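Local coordinates for PKS_KS domain-containing protein (Photorhabdus luminescens subsp. laumondii, PDB 6SMO) that probably acts as a beta-ketoacyl-[acyl-carrier-protein] synthase of the thiolase superfamily and here holds a long pentaoxo-dodecanal chain in its pocket, at residues I395-P400 with Y408-G413; L233-S238 with D256-A261; R27-T32 with E203-G208; N339-S344 with D401-L406; S330-S335 with S362-T367. All blocks are in the same frame, centred on the assembly; numbering follows the deposited sequence.

Contact 1 (I395-P400 with Y408-G413); sequences INYQTP and YIPNQG
Y397 and N411 make the polar join between two parts of one long loop, and P410 supplies the apolar half. With CG of N411 anti to its own carbonyl carbon (chi1 -56°), the amide swings back over 395-400 and offers OD1 to the backbone of Y397. The N-H of Y397 meets a lone pair of OD1 in the carbonyl plane, Y397 N to N411 OD1 measuring 3.2 Å. A water accepts from N396 N at 2.7 Å and adds a weak bond to the same OD1, which ties a second backbone N-H into the join. Y397 sends its CG anti to the backbone N (chi1 -167°), and its side chain runs alongside P410, both pointing the same way. P410 CB packs against the root of the ring, 3.5 Å from Y397 CG. Farther out, Y397 CE1 comes to 4.2 Å from Y408 CD2, a looser apolar touch. The example illustrates how an asparagine side chain can brace irregular chain where strand pairing is absent. Both segments belong to the loop between the short strands 390-391 and 414-415; F251 stacks on the ring of Y408, and N396 ND2 is bonded to T248 O.

Contact 2 (L233-S238 with D256-A261); sequences LGALSS and DGFVIA
A235 and F258 are joined backbone to backbone where the two segments meet at 105° in their end-to-end directions, with F258 N giving a hydrogen bond to A235 O at 3.0 Å. Beside this bond G257 faces the backbone of 235-237, and its extended, positive-phi conformation, outside the range usual for residues with a side chain, is itself a glycine one. D256 shows how one carboxylate can bind two successive serines of the loop with both oxygens. Its CG stands between the backbone N and the carbonyl carbon (chi1 65°), which swings the group across to the serines. OD1 takes the hydroxyl of S237 on its syn side, S237 OG to D256 OD1 being 2.7 Å, while S238 N reaches OD2 at 3.0 Å from above the carboxylate plane. On the apolar side L236 lays CD1 over one face of the F258 ring, a CH-pi contact of 3.9 Å to the centroid, and A235 CB touches the ring at CE2. R239 forms a salt bridge with D256 OD1 from just beyond S238. The contact spans the loop between helix 224-233, closed by a Schellman motif at G234, and strand 263-271; F258 meets F230 of that helix and H369 edge-to-face.

Contact 3 (R27-T32 with E203-G208); sequences RRVVVT and EHIRYG
The guanidinium of R27 has the CA of G208 at its edge, near its plane, with R27 NH1 4.0 Å away, while the carbonyl of I205 approaches obliquely. A bend at chi3 (77°) folds the arginine chain over the helix end, and CD rests 3.8 Å from I205 O. Charge is answered from outside the contact: R27 NH2 forms a salt bridge with D211. The second guanidinium, that of R206, turns away to D318, so it is the aliphatic stem of R206 that takes part here, its CG 3.4 Å from R27 O. The backbones are joined by a hydrogen bond from R27 N to R206 O, 3.0 Å long. Next along the strand, V29 makes the apolar contact. It points at the helix and crosses I205 at about a right angle, V29 CG1 meeting I205 CD1 at 3.7 Å and CG2 lying against CB and CG2 of the isoleucine. L269 of strand 263-271 touches both residues. G208 has positive phi and closes helix 193-206 with a Schellman motif. The example shows the sheet-to-helix seam of the thiolase fold: strand 29-37 lies inside the mixed sheet, and helix 193-206, which follows the pocket residue C191, probably corresponds to the buried N-terminal-half helix of the layered alpha-beta-alpha-beta-alpha core, as in other thiolase-fold enzymes.

Contact 4 (N339-S344 with D401-L406); sequences NDINES and DPDCDL
C404 and S344 come together because each turns its terminal atom anti to its own carbonyl carbon, C404 SG at chi1 -60° and S344 OG at chi1 -63°. The frame is a loop laid against a helix: helix 337-350 offers one flank to 401-406, which opens with an Asx turn, D401 OD1 accepting from D403 N at 2.9 Å. No hydrogen bond crosses between the two segments; shape does the work. C404 SG lies 3.7 Å from S344 OG and 3.9 Å from D340 O, lying against the helix flank beside both. Toward its C-terminal side, L406 brings CD1 to 3.6 Å from S344 O. At the more exposed end I341, with CG1 anti to the backbone N, extends CD1 obliquely across D403, 3.8 Å from its OD2. D340 OD2 is bonded to F251 N, outside the contact, and D401 OD2 has a salt bridge with R255. The example shows a helix hydroxyl facing a loop and satisfied from two directions. S344 OG is bonded to Y408 OH of the neighbouring loop, and within the helix it donates to D340 O at 2.8 Å, reaching that carbonyl from the face opposite to S344 N.

Contact 5 (S330-S335 with S362-T367); sequences SAHGSS and SLKSMT
K364 and H332 form the dense centre of this buried contact. The lysine chain is extended as far as CE and then bends at chi4 (69°), which brings NZ over one face of the H332 ring, offset toward its rim, while CE makes a CH-pi contact 4.1 Å from the ring centroid. The same NZ is placed at H332 O, though the modelled separation is doubtfully short. Next to it S362, its OG anti to the backbone N, gives a hydrogen bond to G333 O. G333 itself has positive phi and lies close against S362. Farther along, S334 CA rests 3.6 Å from K364 CD. On the looser side a single water bridges the two residues, accepting from K364 NZ at 2.9 Å and, weakly, from H332 ND1 at 3.3 Å, and A331 comes no closer than 4.0 Å, from its O to S362 CA. Helix 364-367 starts just beyond, S362 OG weakly capping K364 N. E378 forms a salt bridge with NZ. With E343 holding the N-H of H332, the chemistry is consistent with second-shell positioning by K364 and E343 of this histidine, which probably corresponds to the first histidine of the Cys-His-His triad of ketosynthases.

Four of the five contacts form a connected group, of which contacts 2 and 5 lie near the bound ligand. The side chain of F258 in contact 2 is about 5 Å from the ligand. In contact 5 the side chain of H332 is about 6 Å from the ligand. These two contacts touch, G257 N meeting S335 O at 3.2 Å. Contact 4 backs contact 5 from one more layer out: E343 OE2 is 2.8 Å from H332 N and E343 OE1 2.9 Å from G333 N, while the side chain of D340 is already about 12 Å from the ligand. Contact 1 alternates with contact 4 along the chain and leans on contact 5 through I395 and M366. Contact 3 stands apart, its centre at least 27 Å from those of the others.

Contact 1 (I395-P400 with Y408-G413)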
# COMPACT_ATOMS: atom_id res chain seq x y z
N ILE B 395 28.37 1.38 1.89
CA ILE B 395 29.34 2.50 2.04
C ILE B 395 29.01 3.29 3.31
O ILE B 395 27.94 3.05 3.91
CB ILE B 395 29.39 3.40 0.79
CG1 ILE B 395 28.08 4.16 0.56
CG2 ILE B 395 29.79 2.59 -0.43
CD1 ILE B 395 28.23 5.40 -0.28
N ASN B 396 29.91 4.20 3.70
CA ASN B 396 29.78 5.11 4.87
C ASN B 396 29.78 4.29 6.17
O ASN B 396 29.20 4.77 7.17
CB ASN B 396 28.52 5.98 4.77
CG ASN B 396 28.37 6.65 3.42
OD1 ASN B 396 29.36 6.99 2.77
ND2 ASN B 396 27.14 6.84 2.98
N TYR B 397 30.43 3.12 6.17
CA TYR B 397 30.57 2.24 7.36
C TYR B 397 31.69 2.81 8.25
O TYR B 397 32.88 2.63 7.92
CB TYR B 397 30.84 0.79 6.97
CG TYR B 397 30.68 -0.18 8.11
CD1 TYR B 397 29.43 -0.69 8.45
CD2 TYR B 397 31.77 -0.59 8.87
CE1 TYR B 397 29.27 -1.57 9.50
CE2 TYR B 397 31.62 -1.47 9.93
CZ TYR B 397 30.37 -1.97 10.25
OH TYR B 397 30.22 -2.84 11.28
N GLN B 398 31.30 3.48 9.34
CA GLN B 398 32.22 4.19 10.27
C GLN B 398 32.55 3.25 11.44
O GLN B 398 33.33 2.30 11.21
CB GLN B 398 31.59 5.52 10.69
CG GLN B 398 31.41 6.50 9.54
CD GLN B 398 30.42 7.60 9.86
OE1 GLN B 398 30.45 8.20 10.93
NE2 GLN B 398 29.53 7.87 8.92
N THR B 399 31.99 3.49 12.63
CA THR B 399 32.23 2.69 13.85
C THR B 399 31.32 1.46 13.82
O THR B 399 30.12 1.58 13.62
CB THR B 399 31.99 3.51 15.12
OG1 THR B 399 32.65 4.77 14.98
CG2 THR B 399 32.48 2.82 16.38
N PRO B 400 31.87 0.23 14.00
CA PRO B 400 31.05 -0.98 14.03
C PRO B 400 30.18 -1.07 15.29
O PRO B 400 30.71 -0.86 16.37
CB PRO B 400 32.08 -2.12 13.98
CG PRO B 400 33.33 -1.52 14.59
CD PRO B 400 33.30 -0.06 14.19
N TYR B 408 28.70 -7.07 6.64
CA TYR B 408 27.89 -6.04 5.94
C TYR B 408 28.63 -5.49 4.71
O TYR B 408 28.11 -4.53 4.10
CB TYR B 408 27.51 -4.92 6.92
CG TYR B 408 26.69 -5.39 8.09
CD1 TYR B 408 25.45 -5.98 7.90
CD2 TYR B 408 27.15 -5.25 9.39
CE1 TYR B 408 24.69 -6.43 8.98
CE2 TYR B 408 26.40 -5.68 10.47
CZ TYR B 408 25.17 -6.28 10.27
OH TYR B 408 24.43 -6.71 11.33
N ILE B 409 29.77 -6.08 4.35
CA ILE B 409 30.56 -5.74 3.13
C ILE B 409 30.84 -4.24 3.13
O ILE B 409 30.36 -3.51 2.26
CB ILE B 409 29.80 -6.18 1.86
CG1 ILE B 409 29.14 -7.55 2.01
CG2 ILE B 409 30.70 -6.13 0.63
CD1 ILE B 409 27.80 -7.66 1.33
N PRO B 410 31.61 -3.73 4.12
CA PRO B 410 31.77 -2.28 4.29
C PRO B 410 32.71 -1.62 3.27
O PRO B 410 33.84 -2.05 3.15
CB PRO B 410 32.35 -2.18 5.71
CG PRO B 410 33.15 -3.45 5.88
CD PRO B 410 32.36 -4.50 5.12
N ASN B 411 32.19 -0.63 2.54
CA ASN B 411 32.96 0.39 1.77
C ASN B 411 33.40 -0.17 0.41
O ASN B 411 33.07 0.46 -0.61
CB ASN B 411 34.13 0.95 2.59
CG ASN B 411 33.68 1.55 3.91
OD1 ASN B 411 32.56 2.06 4.02
ND2 ASN B 411 34.54 1.49 4.91
N GLN B 412 34.13 -1.30 0.39
CA GLN B 412 34.64 -1.95 -0.85
C GLN B 412 33.89 -3.26 -1.10
O GLN B 412 33.81 -4.08 -0.17
CB GLN B 412 36.15 -2.20 -0.75
CG GLN B 412 37.00 -1.01 -1.20
CD GLN B 412 36.96 -0.78 -2.70
OE1 GLN B 412 36.70 -1.69 -3.48
NE2 GLN B 412 37.23 0.45 -3.10
N GLY B 413 33.35 -3.43 -2.32
CA GLY B 413 32.67 -4.65 -2.78
C GLY B 413 33.67 -5.68 -3.29
O GLY B 413 34.89 -5.40 -3.22
O HOH W 1 32.16 5.17 2.49

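Contact 2 (L233-S238 with D256-A261)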
# COMPACT_ATOMS: atom_id res chain seq x y z
N LEU B 233 7.98 13.12 12.36
CA LEU B 233 7.93 11.77 12.98
C LEU B 233 9.28 11.47 13.65
O LEU B 233 9.30 10.79 14.67
CB LEU B 233 7.64 10.79 11.85
CG LEU B 233 7.60 9.31 12.22
CD1 LEU B 233 6.48 9.03 13.21
CD2 LEU B 233 7.43 8.47 10.98
N GLY B 234 10.37 11.99 13.08
CA GLY B 234 11.75 11.82 13.58
C GLY B 234 12.39 10.55 13.05
O GLY B 234 13.17 9.92 13.80
N ALA B 235 12.09 10.19 11.80
CA ALA B 235 12.60 8.98 11.10
C ALA B 235 13.77 9.35 10.19
O ALA B 235 14.54 8.43 9.83
CB ALA B 235 11.47 8.33 10.33
N LEU B 236 13.90 10.63 9.81
CA LEU B 236 14.99 11.15 8.94
C LEU B 236 16.25 11.40 9.78
O LEU B 236 16.12 11.70 10.99
CB LEU B 236 14.54 12.43 8.25
CG LEU B 236 14.34 12.34 6.73
CD1 LEU B 236 13.34 11.26 6.37
CD2 LEU B 236 13.91 13.68 6.16
N SER B 237 17.43 11.28 9.16
CA SER B 237 18.76 11.61 9.74
C SER B 237 18.83 13.11 10.02
O SER B 237 18.58 13.89 9.09
CB SER B 237 19.87 11.16 8.83
OG SER B 237 21.14 11.32 9.47
N SER B 238 19.16 13.49 11.26
CA SER B 238 19.12 14.90 11.76
C SER B 238 20.43 15.29 12.47
O SER B 238 20.48 16.42 12.99
CB SER B 238 17.94 15.09 12.67
OG SER B 238 18.01 14.24 13.80
N ASP B 256 21.16 7.43 12.65
CA ASP B 256 20.10 8.14 13.42
C ASP B 256 18.84 8.39 12.57
O ASP B 256 18.00 9.19 13.01
CB ASP B 256 20.63 9.48 13.95
CG ASP B 256 20.99 10.47 12.86
OD1 ASP B 256 21.57 10.05 11.84
OD2 ASP B 256 20.67 11.67 13.03
N GLY B 257 18.71 7.74 11.40
CA GLY B 257 17.56 7.93 10.49
C GLY B 257 17.92 7.68 9.04
O GLY B 257 19.13 7.62 8.73
N PHE B 258 16.91 7.55 8.17
CA PHE B 258 17.07 7.27 6.72
C PHE B 258 17.11 8.59 5.93
O PHE B 258 16.37 9.52 6.28
CB PHE B 258 15.96 6.33 6.22
CG PHE B 258 14.57 6.91 6.14
CD1 PHE B 258 14.17 7.66 5.04
CD2 PHE B 258 13.64 6.67 7.14
CE1 PHE B 258 12.89 8.18 4.96
CE2 PHE B 258 12.36 7.18 7.06
CZ PHE B 258 11.98 7.94 5.97
N VAL B 259 17.98 8.65 4.92
CA VAL B 259 18.03 9.75 3.91
C VAL B 259 16.98 9.46 2.84
O VAL B 259 17.15 8.46 2.12
CB VAL B 259 19.44 9.89 3.30
CG1 VAL B 259 19.46 10.87 2.13
CG2 VAL B 259 20.48 10.28 4.34
N ILE B 260 15.93 10.29 2.76
CA ILE B 260 14.81 10.12 1.79
C ILE B 260 15.36 10.32 0.37
O ILE B 260 16.29 11.13 0.20
CB ILE B 260 13.64 11.08 2.10
CG1 ILE B 260 12.36 10.66 1.36
CG2 ILE B 260 14.01 12.53 1.80
CD1 ILE B 260 11.10 11.25 1.95
N ALA B 261 14.79 9.61 -0.61
CA ALA B 261 15.23 9.58 -2.02
C ALA B 261 14.01 9.42 -2.94
O ALA B 261 12.92 9.14 -2.42
CB ALA B 261 16.22 8.47 -2.22

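Contact 3 (R27-T32 with E203-G208)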
# COMPACT_ATOMS: atom_id res chain seq x y z
N ARG B 27 4.36 -23.00 -12.49
CA ARG B 27 5.44 -22.63 -13.44
C ARG B 27 6.49 -21.76 -12.73
O ARG B 27 6.11 -21.02 -11.80
CB ARG B 27 4.84 -21.89 -14.64
CG ARG B 27 3.82 -22.70 -15.43
CD ARG B 27 2.90 -21.83 -16.26
NE ARG B 27 3.55 -21.33 -17.48
CZ ARG B 27 3.05 -20.40 -18.28
NH1 ARG B 27 1.88 -19.83 -18.01
NH2 ARG B 27 3.72 -20.03 -19.36
N ARG B 28 7.75 -21.86 -13.16
CA ARG B 28 8.88 -21.06 -12.63
C ARG B 28 8.84 -19.66 -13.25
O ARG B 28 8.53 -19.55 -14.46
CB ARG B 28 10.22 -21.76 -12.92
CG ARG B 28 10.50 -22.95 -12.02
CD ARG B 28 11.92 -23.47 -12.17
NE ARG B 28 12.10 -24.26 -13.38
CZ ARG B 28 13.24 -24.86 -13.73
NH1 ARG B 28 14.32 -24.75 -12.98
NH2 ARG B 28 13.29 -25.57 -14.85
N VAL B 29 9.15 -18.64 -12.45
CA VAL B 29 9.16 -17.20 -12.85
C VAL B 29 10.62 -16.75 -12.97
O VAL B 29 11.42 -17.08 -12.07
CB VAL B 29 8.39 -16.33 -11.83
CG1 VAL B 29 8.28 -14.88 -12.28
CG2 VAL B 29 7.00 -16.90 -11.54
N VAL B 30 10.95 -16.02 -14.05
CA VAL B 30 12.33 -15.54 -14.35
C VAL B 30 12.29 -14.06 -14.75
O VAL B 30 11.29 -13.64 -15.36
CB VAL B 30 13.01 -16.40 -15.43
CG1 VAL B 30 13.41 -17.76 -14.89
CG2 VAL B 30 12.15 -16.54 -16.68
N VAL B 31 13.35 -13.32 -14.42
CA VAL B 31 13.54 -11.88 -14.76
C VAL B 31 14.29 -11.80 -16.09
O VAL B 31 15.45 -12.25 -16.13
CB VAL B 31 14.30 -11.13 -13.64
CG1 VAL B 31 14.33 -9.63 -13.89
CG2 VAL B 31 13.73 -11.43 -12.26
N THR B 32 13.65 -11.25 -17.13
CA THR B 32 14.19 -11.18 -18.52
C THR B 32 14.61 -9.74 -18.87
O THR B 32 15.40 -9.60 -19.82
CB THR B 32 13.16 -11.70 -19.53
OG1 THR B 32 11.91 -11.07 -19.27
CG2 THR B 32 13.01 -13.21 -19.47
N GLU B 203 2.80 -14.66 -8.70
CA GLU B 203 1.60 -15.52 -8.51
C GLU B 203 0.84 -15.64 -9.84
O GLU B 203 0.43 -16.77 -10.17
CB GLU B 203 0.71 -14.97 -7.39
CG GLU B 203 1.28 -15.20 -6.01
CD GLU B 203 0.61 -14.41 -4.89
OE1 GLU B 203 1.25 -14.22 -3.84
OE2 GLU B 203 -0.54 -13.98 -5.09
N HIS B 204 0.66 -14.52 -10.56
CA HIS B 204 -0.03 -14.47 -11.88
C HIS B 204 0.65 -15.43 -12.86
O HIS B 204 -0.08 -16.19 -13.54
CB HIS B 204 -0.06 -13.03 -12.43
CG HIS B 204 -1.16 -12.19 -11.88
ND1 HIS B 204 -0.92 -11.04 -11.16
CD2 HIS B 204 -2.50 -12.33 -11.94
CE1 HIS B 204 -2.07 -10.51 -10.80
NE2 HIS B 204 -3.06 -11.28 -11.27
N ILE B 205 1.98 -15.40 -12.93
CA ILE B 205 2.79 -16.21 -13.89
C ILE B 205 2.78 -17.68 -13.43
O ILE B 205 2.54 -18.55 -14.29
CB ILE B 205 4.23 -15.67 -14.01
CG1 ILE B 205 4.25 -14.22 -14.53
CG2 ILE B 205 5.08 -16.57 -14.89
CD1 ILE B 205 5.55 -13.49 -14.27
N ARG B 206 3.01 -17.92 -12.14
CA ARG B 206 3.19 -19.29 -11.56
C ARG B 206 1.89 -20.10 -11.70
O ARG B 206 1.99 -21.28 -12.07
CB ARG B 206 3.61 -19.21 -10.09
CG ARG B 206 3.77 -20.57 -9.43
CD ARG B 206 4.83 -20.60 -8.35
NE ARG B 206 4.36 -20.09 -7.07
CZ ARG B 206 5.12 -19.85 -6.01
NH1 ARG B 206 4.57 -19.38 -4.91
NH2 ARG B 206 6.43 -20.06 -6.06
N TYR B 207 0.74 -19.48 -11.42
CA TYR B 207 -0.59 -20.16 -11.37
C TYR B 207 -1.30 -20.07 -12.73
O TYR B 207 -2.46 -20.52 -12.82
CB TYR B 207 -1.42 -19.60 -10.21
CG TYR B 207 -0.82 -19.86 -8.85
CD1 TYR B 207 -0.50 -21.15 -8.44
CD2 TYR B 207 -0.56 -18.83 -7.96
CE1 TYR B 207 0.05 -21.40 -7.20
CE2 TYR B 207 -0.01 -19.06 -6.71
CZ TYR B 207 0.30 -20.35 -6.33
OH TYR B 207 0.85 -20.59 -5.10
N GLY B 208 -0.63 -19.51 -13.74
CA GLY B 208 -0.96 -19.71 -15.17
C GLY B 208 -1.94 -18.70 -15.73
O GLY B 208 -2.57 -19.02 -16.76

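Contact 4 (N339-S344 with D401-L406)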
# COMPACT_ATOMS: atom_id res chain seq x y z
N ASN B 339 15.49 -0.53 12.64
CA ASN B 339 15.36 -1.39 11.42
C ASN B 339 16.57 -2.33 11.30
O ASN B 339 16.36 -3.53 11.06
CB ASN B 339 15.22 -0.57 10.14
CG ASN B 339 15.12 -1.43 8.90
OD1 ASN B 339 16.08 -1.57 8.15
ND2 ASN B 339 13.96 -2.03 8.69
N ASP B 340 17.79 -1.79 11.44
CA ASP B 340 19.06 -2.51 11.16
C ASP B 340 19.29 -3.60 12.22
O ASP B 340 19.80 -4.67 11.85
CB ASP B 340 20.24 -1.54 11.08
CG ASP B 340 20.16 -0.56 9.93
OD1 ASP B 340 19.11 -0.52 9.25
OD2 ASP B 340 21.16 0.16 9.71
N ILE B 341 18.94 -3.32 13.48
CA ILE B 341 19.03 -4.31 14.61
C ILE B 341 17.97 -5.39 14.39
O ILE B 341 18.27 -6.57 14.67
CB ILE B 341 18.91 -3.61 15.98
CG1 ILE B 341 19.27 -4.57 17.13
CG2 ILE B 341 17.53 -2.99 16.18
CD1 ILE B 341 19.58 -3.87 18.44
N ASN B 342 16.78 -5.01 13.90
CA ASN B 342 15.62 -5.91 13.65
C ASN B 342 16.01 -6.98 12.62
O ASN B 342 15.72 -8.17 12.86
CB ASN B 342 14.38 -5.13 13.22
CG ASN B 342 13.21 -6.00 12.83
OD1 ASN B 342 13.16 -6.51 11.71
ND2 ASN B 342 12.26 -6.17 13.73
N GLU B 343 16.63 -6.56 11.51
CA GLU B 343 17.01 -7.44 10.37
C GLU B 343 18.18 -8.35 10.77
O GLU B 343 18.15 -9.53 10.38
CB GLU B 343 17.38 -6.60 9.14
CG GLU B 343 16.18 -5.96 8.47
CD GLU B 343 16.48 -5.35 7.12
OE1 GLU B 343 17.21 -4.34 7.07
OE2 GLU B 343 16.00 -5.90 6.10
N SER B 344 19.17 -7.81 11.49
CA SER B 344 20.38 -8.55 11.95
C SER B 344 19.95 -9.73 12.84
O SER B 344 20.42 -10.85 12.59
CB SER B 344 21.33 -7.63 12.67
OG SER B 344 21.81 -6.62 11.80
N ASP B 401 28.89 -1.36 15.12
CA ASP B 401 27.90 -1.52 16.22
C ASP B 401 28.11 -2.90 16.85
O ASP B 401 28.21 -3.89 16.13
CB ASP B 401 26.47 -1.35 15.70
CG ASP B 401 25.43 -1.09 16.78
OD1 ASP B 401 25.37 -1.89 17.73
OD2 ASP B 401 24.69 -0.10 16.65
N PRO B 402 28.19 -3.01 18.19
CA PRO B 402 28.33 -4.32 18.84
C PRO B 402 27.11 -5.24 18.63
O PRO B 402 27.31 -6.44 18.60
CB PRO B 402 28.50 -3.98 20.33
CG PRO B 402 27.91 -2.59 20.48
CD PRO B 402 28.18 -1.90 19.16
N ASP B 403 25.91 -4.67 18.49
CA ASP B 403 24.64 -5.42 18.29
C ASP B 403 24.59 -5.97 16.86
O ASP B 403 24.27 -7.17 16.70
CB ASP B 403 23.42 -4.54 18.58
CG ASP B 403 23.33 -4.07 20.03
OD1 ASP B 403 23.80 -4.81 20.92
OD2 ASP B 403 22.79 -2.97 20.25
N CYS B 404 24.88 -5.12 15.86
CA CYS B 404 24.99 -5.49 14.42
C CYS B 404 26.41 -6.00 14.14
O CYS B 404 27.28 -5.17 13.82
CB CYS B 404 24.66 -4.30 13.53
SG CYS B 404 22.99 -3.65 13.76
N ASP B 405 26.63 -7.31 14.26
CA ASP B 405 27.98 -7.95 14.19
C ASP B 405 28.00 -9.05 13.12
O ASP B 405 28.70 -10.06 13.33
CB ASP B 405 28.39 -8.49 15.57
CG ASP B 405 27.47 -9.56 16.13
OD1 ASP B 405 26.27 -9.54 15.79
OD2 ASP B 405 27.96 -10.40 16.91
N LEU B 406 27.28 -8.85 12.01
CA LEU B 406 27.32 -9.73 10.81
C LEU B 406 28.23 -9.08 9.76
O LEU B 406 28.66 -7.93 9.98
CB LEU B 406 25.91 -9.93 10.26
CG LEU B 406 24.93 -10.65 11.19
CD1 LEU B 406 23.49 -10.45 10.72
CD2 LEU B 406 25.26 -12.13 11.28

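Contact 5 (S330-S335 with S362-T367)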
# COMPACT_ATOMS: atom_id res chain seq x y z
N SER B 330 20.17 -9.29 0.32
CA SER B 330 19.96 -7.86 -0.00
C SER B 330 18.99 -7.26 1.02
O SER B 330 17.78 -7.19 0.73
CB SER B 330 19.45 -7.68 -1.41
OG SER B 330 19.16 -6.31 -1.68
N ALA B 331 19.49 -6.84 2.18
CA ALA B 331 18.68 -6.37 3.33
C ALA B 331 18.06 -5.01 3.00
O ALA B 331 18.59 -4.30 2.13
CB ALA B 331 19.53 -6.29 4.58
N HIS B 332 17.00 -4.67 3.75
CA HIS B 332 16.26 -3.39 3.62
C HIS B 332 17.20 -2.24 3.96
O HIS B 332 17.27 -1.31 3.16
CB HIS B 332 15.04 -3.46 4.54
CG HIS B 332 14.17 -2.26 4.52
ND1 HIS B 332 13.23 -2.06 3.55
CD2 HIS B 332 14.07 -1.21 5.35
CE1 HIS B 332 12.60 -0.93 3.78
NE2 HIS B 332 13.10 -0.40 4.87
N GLY B 333 17.91 -2.34 5.09
CA GLY B 333 18.96 -1.39 5.51
C GLY B 333 18.62 0.08 5.42
O GLY B 333 19.34 0.78 4.72
N SER B 334 17.56 0.55 6.08
CA SER B 334 17.17 1.99 6.01
C SER B 334 18.17 2.93 6.71
O SER B 334 18.14 4.13 6.41
CB SER B 334 15.76 2.21 6.48
OG SER B 334 15.56 1.66 7.76
N SER B 335 18.95 2.42 7.66
CA SER B 335 19.94 3.20 8.45
C SER B 335 19.23 3.95 9.59
O SER B 335 19.72 5.02 9.99
CB SER B 335 20.74 4.14 7.58
OG SER B 335 21.80 4.73 8.33
N SER B 362 23.09 -3.18 2.04
CA SER B 362 21.98 -2.21 1.87
C SER B 362 22.37 -1.21 0.78
O SER B 362 23.44 -0.58 0.92
CB SER B 362 21.66 -1.52 3.17
OG SER B 362 20.65 -0.54 2.99
N LEU B 363 21.53 -1.06 -0.25
CA LEU B 363 21.76 -0.11 -1.38
C LEU B 363 21.44 1.32 -0.92
O LEU B 363 21.93 2.26 -1.57
CB LEU B 363 20.88 -0.51 -2.57
CG LEU B 363 21.30 0.08 -3.92
CD1 LEU B 363 22.52 -0.64 -4.47
CD2 LEU B 363 20.15 0.03 -4.91
N LYS B 364 20.67 1.46 0.16
CA LYS B 364 20.19 2.77 0.70
C LYS B 364 21.37 3.60 1.23
O LYS B 364 21.16 4.80 1.50
CB LYS B 364 19.14 2.56 1.79
CG LYS B 364 17.83 1.95 1.32
CD LYS B 364 16.79 1.84 2.42
CE LYS B 364 15.48 1.23 1.97
NZ LYS B 364 15.61 -0.21 1.65
N SER B 365 22.56 3.00 1.39
CA SER B 365 23.82 3.69 1.77
C SER B 365 24.29 4.61 0.63
O SER B 365 24.95 5.63 0.94
CB SER B 365 24.89 2.71 2.16
OG SER B 365 25.20 1.84 1.08
N MET B 366 23.97 4.26 -0.62
CA MET B 366 24.33 5.02 -1.84
C MET B 366 23.11 5.77 -2.38
O MET B 366 23.25 6.96 -2.72
CB MET B 366 24.87 4.08 -2.93
CG MET B 366 26.09 3.30 -2.49
SD MET B 366 26.79 2.29 -3.82
CE MET B 366 26.20 0.66 -3.36
N THR B 367 21.96 5.10 -2.46
CA THR B 367 20.72 5.59 -3.13
C THR B 367 19.87 6.43 -2.17
O THR B 367 19.15 7.32 -2.66
CB THR B 367 19.87 4.43 -3.66
OG1 THR B 367 19.71 3.47 -2.62
CG2 THR B 367 20.48 3.76 -4.88
O HOH W 2 14.07 -2.37 0.37